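Local coordinates for protein phenylalanine hydroxylase (Colwellia psychrerythraea, PDB 2V27) that probably hydroxylates L-phenylalanine to L-tyrosine with tetrahydrobiopterin and molecular oxygen at a single non-haem iron, as the first step of phenylalanine degradation, at residues B[199-204]-B[258-263]. Sequence-based numbering, arbitrary orientation. Where two conformers were deposited one is given.
Sequences DVDRKP and EAKFPV
Asp201 and Lys260 join the two segments through a single salt bridge, an example of how a strand at the margin of a sheet and a distant piece of chain can be linked at the protein surface by one charged pair. The ammonium NZ of Lys260 donates to carboxylate OD2 of Asp201 and stands 3.8 Å from OD1, so in this conformer of Asp201, one of two deposited, the contact is one-sided rather than forked. The modelled separation of 2.4 Å between Lys260 NZ and Asp201 OD2 is too short to be taken literally; the length is doubtful, and the pairing holds for the conformer described here.

Contact beyond the charged pair is slight: the two segments together bury 76 Å². The backbones stay well apart, with CA of Asp201 10.1 Å from CA of Lys260. Lys260 spans a little more than half of this gap, its chain bent at chi2 (-80°) and chi3, and the side chain of Asp201 supplies the rest; on the way Lys260 rests against Ile223 of strand 223-227, which lies beside strand 201-204 in the sheet.

Main-chain bonds fix where each partner starts. Asp201 begins strand 201-204, outermost within this chain in the four-stranded mixed sheet, and is hydrogen-bonded through its main chain to Pro222 and Tyr224. Lys260 occupies the N-cap position of helix 261-265, where its carbonyl O accepts a weak bond from Val263 N. Away from the iron site, this is a surface salt bridge between the chain's outermost sheet strand and the N-terminus of a short C-terminal helix.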
# COMPACT_ATOMS: atom_id res chain seq x y z
N ASP B 199 -5.59 12.52 6.88
CA ASP B 199 -4.53 13.04 6.01
C ASP B 199 -4.71 12.80 4.49
O ASP B 199 -3.91 13.32 3.65
CB ASP B 199 -3.16 12.61 6.52
CG ASP B 199 -2.83 13.24 7.90
OD1 ASP B 199 -2.66 14.45 7.99
OD2 ASP B 199 -2.82 12.51 8.87
N VAL B 200 -5.74 12.08 4.10
CA VAL B 200 -5.92 11.84 2.67
C VAL B 200 -6.37 13.11 1.94
O VAL B 200 -6.85 14.08 2.57
CB VAL B 200 -6.94 10.71 2.47
CG1 VAL B 200 -8.25 11.10 3.15
CG2 VAL B 200 -7.17 10.44 1.00
N ASP B 201 -6.17 13.16 0.64
CA ASP B 201 -6.53 14.33 -0.14
C ASP B 201 -7.90 14.17 -0.82
O ASP B 201 -8.00 13.49 -1.82
CB ASP B 201 -5.53 14.55 -1.27
CG ASP B 201 -4.38 15.45 -0.90
OD1 ASP B 201 -4.21 15.84 0.28
OD2 ASP B 201 -3.66 15.79 -1.85
N ARG B 202 -8.93 14.83 -0.30
CA ARG B 202 -10.28 14.70 -0.89
C ARG B 202 -10.50 15.98 -1.69
O ARG B 202 -10.56 17.09 -1.11
CB ARG B 202 -11.36 14.51 0.18
CG ARG B 202 -11.16 13.23 1.00
CD ARG B 202 -12.20 13.14 2.10
NE ARG B 202 -12.01 11.99 2.99
CZ ARG B 202 -11.21 12.00 4.05
NH1 ARG B 202 -10.50 13.09 4.38
NH2 ARG B 202 -11.07 10.89 4.80
N LYS B 203 -10.58 15.82 -3.01
CA LYS B 203 -10.56 16.93 -4.01
C LYS B 203 -11.92 17.03 -4.69
O LYS B 203 -12.57 16.00 -4.95
CB LYS B 203 -9.48 16.65 -5.06
CG LYS B 203 -8.04 16.60 -4.49
CD LYS B 203 -7.07 16.18 -5.67
N PRO B 204 -12.33 18.25 -5.07
CA PRO B 204 -13.54 18.35 -5.89
C PRO B 204 -13.35 17.65 -7.25
O PRO B 204 -12.26 17.69 -7.85
CB PRO B 204 -13.76 19.88 -6.07
CG PRO B 204 -12.51 20.49 -5.69
CD PRO B 204 -11.68 19.56 -4.83
N GLU B 258 2.26 14.50 -10.87
CA GLU B 258 3.30 13.77 -10.11
C GLU B 258 2.58 12.84 -9.13
O GLU B 258 1.58 13.25 -8.53
CB GLU B 258 4.16 14.73 -9.31
CG GLU B 258 5.34 14.02 -8.67
CD GLU B 258 6.21 14.95 -7.84
OE1 GLU B 258 6.02 16.18 -7.89
OE2 GLU B 258 7.08 14.44 -7.12
N ALA B 259 3.07 11.63 -9.04
CA ALA B 259 2.51 10.63 -8.09
C ALA B 259 2.70 11.07 -6.64
O ALA B 259 3.74 11.67 -6.28
CB ALA B 259 3.18 9.33 -8.28
N LYS B 260 1.71 10.77 -5.78
CA LYS B 260 1.93 10.90 -4.36
C LYS B 260 2.94 9.85 -3.91
O LYS B 260 3.10 8.83 -4.55
CB LYS B 260 0.64 10.78 -3.58
CG LYS B 260 -0.45 11.75 -4.03
CD LYS B 260 -0.17 13.09 -3.42
CE LYS B 260 -1.52 13.81 -3.16
NZ LYS B 260 -1.45 14.84 -2.07
N PHE B 261 3.65 10.15 -2.82
CA PHE B 261 4.69 9.22 -2.36
C PHE B 261 4.21 7.74 -2.25
O PHE B 261 4.95 6.85 -2.69
CB PHE B 261 5.26 9.72 -1.03
CG PHE B 261 6.36 8.87 -0.50
CD1 PHE B 261 7.64 8.93 -1.09
CD2 PHE B 261 6.16 7.99 0.56
CE1 PHE B 261 8.69 8.12 -0.57
CE2 PHE B 261 7.19 7.19 1.05
CZ PHE B 261 8.46 7.26 0.49
N PRO B 262 2.99 7.46 -1.69
CA PRO B 262 2.56 6.04 -1.63
C PRO B 262 2.46 5.39 -2.99
O PRO B 262 2.71 4.19 -3.10
CB PRO B 262 1.17 6.12 -0.93
CG PRO B 262 1.25 7.41 -0.08
CD PRO B 262 2.03 8.36 -1.02
N VAL B 263 2.10 6.16 -4.01
CA VAL B 263 2.08 5.61 -5.40
C VAL B 263 3.50 5.34 -5.93
O VAL B 263 3.74 4.29 -6.57
CB VAL B 263 1.27 6.54 -6.31
CG1 VAL B 263 1.42 6.13 -7.81
CG2 VAL B 263 -0.21 6.48 -5.88